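Local atomic coordinates of glycerate dehydrogenase related protein (PDB entry 3GVX), a protein that probably reduces 2-oxoacids such as glyoxylate or hydroxypyruvate to D-2-hydroxyacids with NAD(P)H. Residues Y81-S84 / V85-A89; S166-D169 / L170-S174; I181-T184 / D185-G189. All blocks are in the same frame, centred on the assembly; numbering follows the deposited sequence.

Contact 1 of 3, residues Y81-S84 / V85-A89. With K (potassium ion), chain D.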
loop_
_atom_site.group_PDB
_atom_site.type_symbol
_atom_site.label_atom_id
_atom_site.label_comp_id
_atom_site.label_asym_id
_atom_site.label_seq_id
_atom_site.Cartn_x
_atom_site.Cartn_y
_atom_site.Cartn_z
ATOM N N TYR B 81 -14.810 -4.780 -5.913
ATOM C CA TYR B 81 -13.935 -5.669 -6.640
ATOM C C TYR B 81 -12.605 -5.038 -7.042
ATOM O O TYR B 81 -11.561 -5.613 -6.782
ATOM C CB TYR B 81 -14.657 -6.223 -7.862
ATOM C CG TYR B 81 -13.833 -7.208 -8.631
ATOM C CD1 TYR B 81 -13.718 -8.528 -8.216
ATOM C CD2 TYR B 81 -13.140 -6.813 -9.767
ATOM C CE1 TYR B 81 -12.936 -9.445 -8.925
ATOM C CE2 TYR B 81 -12.350 -7.714 -10.491
ATOM C CZ TYR B 81 -12.253 -9.029 -10.063
ATOM O OH TYR B 81 -11.508 -9.927 -10.785
ATOM N N SER B 82 -12.631 -3.874 -7.684
ATOM C CA SER B 82 -11.384 -3.234 -8.068
ATOM C C SER B 82 -10.603 -2.772 -6.826
ATOM O O SER B 82 -9.378 -2.817 -6.812
ATOM C CB SER B 82 -11.619 -2.072 -9.059
ATOM O OG SER B 82 -12.866 -1.450 -8.866
ATOM N N ILE B 83 -11.313 -2.337 -5.789
ATOM C CA ILE B 83 -10.679 -1.918 -4.540
ATOM C C ILE B 83 -9.868 -3.093 -4.003
ATOM O O ILE B 83 -8.684 -2.975 -3.688
ATOM C CB ILE B 83 -11.734 -1.521 -3.482
ATOM C CG1 ILE B 83 -12.276 -0.131 -3.809
ATOM C CG2 ILE B 83 -11.152 -1.645 -2.069
ATOM C CD1 ILE B 83 -13.436 0.302 -2.950
ATOM N N SER B 84 -10.535 -4.237 -3.916
ATOM C CA SER B 84 -9.931 -5.463 -3.432
ATOM C C SER B 84 -8.767 -5.882 -4.297
ATOM O O SER B 84 -7.730 -6.245 -3.783
ATOM C CB SER B 84 -10.970 -6.573 -3.394
ATOM O OG SER B 84 -10.425 -7.771 -2.893
ATOM N N VAL B 85 -8.936 -5.833 -5.612
ATOM C CA VAL B 85 -7.860 -6.244 -6.509
ATOM C C VAL B 85 -6.632 -5.330 -6.444
ATOM O O VAL B 85 -5.499 -5.811 -6.497
ATOM C CB VAL B 85 -8.338 -6.353 -7.994
ATOM C CG1 VAL B 85 -7.154 -6.683 -8.895
ATOM C CG2 VAL B 85 -9.421 -7.419 -8.120
ATOM N N ALA B 86 -6.853 -4.021 -6.330
ATOM C CA ALA B 86 -5.747 -3.080 -6.243
ATOM C C ALA B 86 -4.954 -3.339 -4.960
ATOM O O ALA B 86 -3.727 -3.272 -4.963
ATOM C CB ALA B 86 -6.260 -1.645 -6.277
ATOM N N GLU B 87 -5.666 -3.651 -3.877
ATOM C CA GLU B 87 -5.026 -3.947 -2.592
ATOM C C GLU B 87 -4.200 -5.218 -2.664
ATOM O O GLU B 87 -3.137 -5.313 -2.062
ATOM C CB GLU B 87 -6.054 -4.104 -1.477
ATOM C CG GLU B 87 -6.605 -2.827 -0.900
ATOM C CD GLU B 87 -7.500 -3.094 0.309
ATOM O OE1 GLU B 87 -7.331 -4.145 0.955
ATOM O OE2 GLU B 87 -8.372 -2.268 0.628
ATOM N N HIS B 88 -4.696 -6.197 -3.409
ATOM C CA HIS B 88 -3.972 -7.451 -3.536
ATOM C C HIS B 88 -2.728 -7.264 -4.379
ATOM O O HIS B 88 -1.716 -7.917 -4.148
ATOM C CB HIS B 88 -4.829 -8.543 -4.174
ATOM C CG HIS B 88 -4.210 -9.895 -4.092
ATOM N ND1 HIS B 88 -4.334 -10.701 -2.988
ATOM C CD2 HIS B 88 -3.392 -10.558 -4.947
ATOM C CE1 HIS B 88 -3.623 -11.800 -3.158
ATOM N NE2 HIS B 88 -3.041 -11.735 -4.340
ATOM N N ALA B 89 -2.812 -6.371 -5.362
ATOM C CA ALA B 89 -1.686 -6.088 -6.236
ATOM C C ALA B 89 -0.573 -5.389 -5.462
ATOM O O ALA B 89 0.601 -5.696 -5.630
ATOM C CB ALA B 89 -2.135 -5.243 -7.429
HETATM K K K D . -6.876 -10.352 -2.147
HETATM O O HOH W 1 -7.336 -7.886 -1.585
#
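Two turns of the helix 79-97 meet here, beside a potassium site where the two subunits come together, and the Y81 ring and V85 CG2 carry the apolar side of the contact. Y81 has CG anti to its N (chi1 -177°), which lays the ring alongside the next turn. V85 CG2 sits over one face of that ring, displaced toward its rim, in a CH-pi contact 3.9 Å from the ring centroid; Y81 CE2 and CZ are both 3.8 Å from V85 CG2. The backbone beneath is regular: V85 N binds Y81 O at 2.9 Å, A86 N binds S82 O at 2.8 Å, and E87 N and H88 N continue the ladder. I83 and E87 run side by side in the same direction, with I83 CG2 3.9 Å from E87 OE2. The E87 carboxylate is buried yet well supplied: OE1 takes a salt bridge from K98 and a bond from L120 N, and OE2 a bond from Y121 N, all three residues being of the second subunit. H88 ND1 binds potassium at 2.7 Å, water 1 lies 2.6 Å from the metal, and V256 O and A257 O of the same chain and T117 OG1 of the second subunit complete the ligands. H88 NE2 is held by S253 OG, so both ring nitrogens are engaged and the imidazole is fixed in rotation. S84 OG bonds to A257 O, so S84 and H88 both face this intersubunit potassium site, while E87 is gripped by the second subunit.

Contact 2 of 3, residues S166-D169 / L170-S174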
loop_
_atom_site.group_PDB
_atom_site.type_symbol
_atom_site.label_atom_id
_atom_site.label_comp_id
_atom_site.label_asym_id
_atom_site.label_seq_id
_atom_site.Cartn_x
_atom_site.Cartn_y
_atom_site.Cartn_z
ATOM N N SER B 166 2.523 2.151 -27.006
ATOM C CA SER B 166 2.437 0.739 -27.218
ATOM C C SER B 166 2.859 0.077 -25.933
ATOM O O SER B 166 3.393 0.723 -25.036
ATOM C CB SER B 166 3.382 0.337 -28.349
ATOM O OG SER B 166 4.677 0.857 -28.124
ATOM N N PRO B 167 2.592 -1.220 -25.816
ATOM C CA PRO B 167 2.962 -1.968 -24.621
ATOM C C PRO B 167 4.490 -1.995 -24.486
ATOM O O PRO B 167 5.022 -1.923 -23.379
ATOM C CB PRO B 167 2.360 -3.344 -24.887
ATOM C CG PRO B 167 1.150 -3.019 -25.706
ATOM C CD PRO B 167 1.678 -2.003 -26.667
ATOM N N ALA B 168 5.195 -2.073 -25.610
ATOM C CA ALA B 168 6.651 -2.083 -25.567
ATOM C C ALA B 168 7.131 -0.753 -25.025
ATOM O O ALA B 168 8.068 -0.697 -24.237
ATOM C CB ALA B 168 7.247 -2.348 -26.969
ATOM N N ASP B 169 6.479 0.322 -25.442
ATOM C CA ASP B 169 6.841 1.652 -24.964
ATOM C C ASP B 169 6.574 1.768 -23.463
ATOM O O ASP B 169 7.311 2.429 -22.747
ATOM C CB ASP B 169 6.067 2.726 -25.739
ATOM C CG ASP B 169 6.274 4.127 -25.176
ATOM O OD1 ASP B 169 7.431 4.501 -24.899
ATOM O OD2 ASP B 169 5.282 4.867 -25.015
ATOM N N LEU B 170 5.519 1.110 -22.995
ATOM C CA LEU B 170 5.171 1.118 -21.578
ATOM C C LEU B 170 6.257 0.402 -20.777
ATOM O O LEU B 170 6.756 0.928 -19.796
ATOM C CB LEU B 170 3.812 0.444 -21.342
ATOM C CG LEU B 170 3.321 0.421 -19.887
ATOM C CD1 LEU B 170 2.564 1.710 -19.541
ATOM C CD2 LEU B 170 2.425 -0.796 -19.716
ATOM N N PHE B 171 6.622 -0.801 -21.202
ATOM C CA PHE B 171 7.675 -1.557 -20.523
ATOM C C PHE B 171 8.963 -0.755 -20.453
ATOM O O PHE B 171 9.688 -0.805 -19.466
ATOM C CB PHE B 171 7.952 -2.890 -21.235
ATOM C CG PHE B 171 7.030 -3.999 -20.823
ATOM C CD1 PHE B 171 5.656 -3.879 -20.990
ATOM C CD2 PHE B 171 7.524 -5.149 -20.223
ATOM C CE1 PHE B 171 4.794 -4.881 -20.553
ATOM C CE2 PHE B 171 6.664 -6.159 -19.783
ATOM C CZ PHE B 171 5.298 -6.018 -19.949
ATOM N N ARG B 172 9.232 0.006 -21.502
ATOM C CA ARG B 172 10.438 0.805 -21.563
ATOM C C ARG B 172 10.511 1.934 -20.545
ATOM O O ARG B 172 11.593 2.364 -20.177
ATOM C CB ARG B 172 10.616 1.375 -22.968
ATOM C CG ARG B 172 11.133 0.383 -23.990
ATOM C CD ARG B 172 11.832 1.139 -25.107
ATOM N NE ARG B 172 10.887 1.827 -25.982
ATOM C CZ ARG B 172 10.180 1.231 -26.935
ATOM N NH1 ARG B 172 10.310 -0.068 -27.139
ATOM N NH2 ARG B 172 9.347 1.940 -27.691
ATOM N N GLN B 173 9.358 2.412 -20.094
ATOM C CA GLN B 173 9.320 3.503 -19.128
ATOM C C GLN B 173 8.951 3.025 -17.735
ATOM O O GLN B 173 8.756 3.833 -16.841
ATOM C CB GLN B 173 8.291 4.554 -19.554
ATOM C CG GLN B 173 8.485 5.133 -20.930
ATOM C CD GLN B 173 7.396 6.124 -21.273
ATOM O OE1 GLN B 173 7.307 7.192 -20.670
ATOM N NE2 GLN B 173 6.546 5.767 -22.231
ATOM N N SER B 174 8.849 1.714 -17.551
ATOM C CA SER B 174 8.425 1.176 -16.264
ATOM C C SER B 174 9.422 0.376 -15.420
ATOM O O SER B 174 10.263 -0.360 -15.935
ATOM C CB SER B 174 7.170 0.324 -16.471
ATOM O OG SER B 174 6.199 1.048 -17.184
#
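L170 N, F171 N and R172 N each bond back to the carbonyl four residues earlier, and the bond from F171 N to P167 O is the straightest, 2.9 Å long with 170° at the hydrogen. S166 caps the start of this short helix: its OG accepts from D169 N at 3.3 Å. At the far end the coil tightens, since Q173 N bonds to L170 O while S174 OG reaches the same oxygen at 2.7 Å from the opposite face of the carbonyl plane. The helix 167-172 leads into strand 176-179 of the parallel Rossmann-type sheet; L170 packs on I149 and Y151 of strand 147-151, and F171 on L195 and L196 of helix 193-196. The Q173 side chain also touches I149, and its amide crosses the D169 carboxylate, the two planes 32° apart; NE2 gives weak bonds to D169 OD1 at 3.1 Å and to D169 O at 3.5 Å. D169 OD2 is held by E165 N. An alanine in place of Q173 would remove that amide, and the D169 carboxylate would probably be left held mainly through OD2 by E165 N, with OD1 short of this partner and the group freer to turn. R172 bends at chi3 (-74°) and folds its guanidinium back, one face over A168 O and D169 CA. R172 NH2 stays 4.2 Å from D169 OD1; no N-H points at that oxygen, and any attraction is probably electrostatic at a distance. NH1 is bonded to N198 OD1.

Contact 3 of 3, residues I181-T184 / D185-G189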
loop_
_atom_site.group_PDB
_atom_site.type_symbol
_atom_site.label_atom_id
_atom_site.label_comp_id
_atom_site.label_asym_id
_atom_site.label_seq_id
_atom_site.Cartn_x
_atom_site.Cartn_y
_atom_site.Cartn_z
ATOM N N ILE B 181 -5.640 -5.956 -17.969
ATOM C CA ILE B 181 -6.312 -5.764 -19.238
ATOM C C ILE B 181 -7.177 -6.983 -19.557
ATOM O O ILE B 181 -6.819 -8.110 -19.237
ATOM C CB ILE B 181 -5.263 -5.530 -20.355
ATOM C CG1 ILE B 181 -5.901 -4.813 -21.548
ATOM C CG2 ILE B 181 -4.623 -6.861 -20.747
ATOM C CD1 ILE B 181 -4.900 -4.141 -22.451
ATOM N N PRO B 182 -8.344 -6.763 -20.174
ATOM C CA PRO B 182 -9.242 -7.865 -20.527
ATOM C C PRO B 182 -8.631 -8.804 -21.568
ATOM O O PRO B 182 -7.874 -8.387 -22.446
ATOM C CB PRO B 182 -10.480 -7.145 -21.054
ATOM C CG PRO B 182 -10.450 -5.852 -20.305
ATOM C CD PRO B 182 -9.006 -5.470 -20.400
ATOM N N LEU B 183 -8.975 -10.078 -21.441
ATOM C CA LEU B 183 -8.483 -11.104 -22.342
ATOM C C LEU B 183 -9.378 -11.174 -23.579
ATOM O O LEU B 183 -10.547 -11.557 -23.498
ATOM C CB LEU B 183 -8.470 -12.446 -21.618
ATOM C CG LEU B 183 -8.353 -13.718 -22.454
ATOM C CD1 LEU B 183 -6.968 -13.857 -23.100
ATOM C CD2 LEU B 183 -8.661 -14.878 -21.528
ATOM N N THR B 184 -8.820 -10.771 -24.715
ATOM C CA THR B 184 -9.533 -10.801 -25.986
ATOM C C THR B 184 -8.580 -11.385 -27.022
ATOM O O THR B 184 -7.461 -11.785 -26.696
ATOM C CB THR B 184 -9.927 -9.385 -26.465
ATOM O OG1 THR B 184 -8.748 -8.678 -26.860
ATOM C CG2 THR B 184 -10.654 -8.609 -25.360
ATOM N N ASP B 185 -9.026 -11.422 -28.268
ATOM C CA ASP B 185 -8.210 -11.942 -29.347
ATOM C C ASP B 185 -6.907 -11.195 -29.567
ATOM O O ASP B 185 -5.920 -11.790 -29.983
ATOM C CB ASP B 185 -9.011 -11.942 -30.643
ATOM C CG ASP B 185 -9.973 -13.104 -30.721
ATOM O OD1 ASP B 185 -10.910 -13.054 -31.547
ATOM O OD2 ASP B 185 -9.786 -14.071 -29.953
ATOM N N LYS B 186 -6.869 -9.899 -29.310
ATOM C CA LYS B 186 -5.603 -9.217 -29.533
ATOM C C LYS B 186 -4.726 -9.181 -28.321
ATOM O O LYS B 186 -3.544 -8.872 -28.424
ATOM C CB LYS B 186 -5.801 -7.795 -29.970
ATOM C CG LYS B 186 -7.199 -7.439 -30.149
ATOM C CD LYS B 186 -7.254 -6.594 -31.356
ATOM C CE LYS B 186 -8.624 -6.086 -31.545
ATOM N NZ LYS B 186 -8.588 -4.670 -31.143
ATOM N N THR B 187 -5.299 -9.471 -27.165
ATOM C CA THR B 187 -4.501 -9.450 -25.960
ATOM C C THR B 187 -4.010 -10.846 -25.601
ATOM O O THR B 187 -3.061 -10.984 -24.847
ATOM C CB THR B 187 -5.288 -8.861 -24.774
ATOM O OG1 THR B 187 -6.222 -9.833 -24.301
ATOM C CG2 THR B 187 -6.028 -7.594 -25.192
ATOM N N ARG B 188 -4.650 -11.885 -26.129
ATOM C CA ARG B 188 -4.203 -13.248 -25.837
ATOM C C ARG B 188 -2.756 -13.412 -26.299
ATOM O O ARG B 188 -2.427 -13.080 -27.442
ATOM C CB ARG B 188 -5.088 -14.273 -26.555
ATOM C CG ARG B 188 -4.494 -15.684 -26.653
ATOM C CD ARG B 188 -5.405 -16.734 -26.034
ATOM N NE ARG B 188 -6.813 -16.474 -26.329
ATOM C CZ ARG B 188 -7.828 -16.924 -25.601
ATOM N NH1 ARG B 188 -7.597 -17.666 -24.529
ATOM N NH2 ARG B 188 -9.071 -16.604 -25.936
ATOM N N GLY B 189 -1.900 -13.920 -25.410
ATOM C CA GLY B 189 -0.494 -14.132 -25.725
ATOM C C GLY B 189 0.282 -12.851 -25.921
ATOM O O GLY B 189 1.446 -12.861 -26.313
#
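T184 and T187 bury the most surface in this turn, with L183 next, and the T187 hydroxyl does most of the binding. T187 OG1 lies between its own backbone N and carbonyl carbon (chi1 76°), which points it back at the incoming chain. There it gives its proton to P182 O at 2.9 Å, in the carbonyl plane and on a lone pair, and accepts from T184 N at 2.8 Å, an almost straight bond of 168° at the hydrogen. One hydroxyl thus satisfies a carbonyl and an amide two residues apart and fixes the path of the chain between them. The T187 methyl CG2 lies against T184 OG1, 3.4 Å away. T184 answers with its own backbone: its O accepts from R188 N at 2.9 Å, nearly in line with the C=O bond, and a weaker bond comes from T187 N. T184 OG1 takes a bond from K186 N at 3.3 Å, a weak ST turn. L183 contributes through one methyl, CD1, which sits 4.0 Å above the centre of the R188 guanidinium and covers one face of the cation. L183 and T187 also pack on V213, and G189 shares backbone hydrogen bonds with D212. R188 N to T184 O thus closes the helical residues 185-187, while T187 OG1 ties them back to 182-184, in the loop between strand 176-179 and helix 193-196 of the Rossmann-type domain.

In the fold
The three contacts follow one another along the chain, and none touches another. Contact 1 lies near the middle, its centre about 4 Å from the chain's centre. Contacts 2 and 3 flank strand 176-179: helix 167-172 enters it and the loop 181-189 leaves it, with centres about 17 Å and nearest atoms about 7 Å apart. From contact 1, the centre of contact 2 is about 23 Å away and that of contact 3 about 20 Å. A86 (contact 1), L170 (contact 2) and P182 (contact 3) each lie near, without touching, the glycine-rich Rossmann-type motif expected to bind NAD. Of the three, contact 1 alone holds the potassium ion and meets the second subunit.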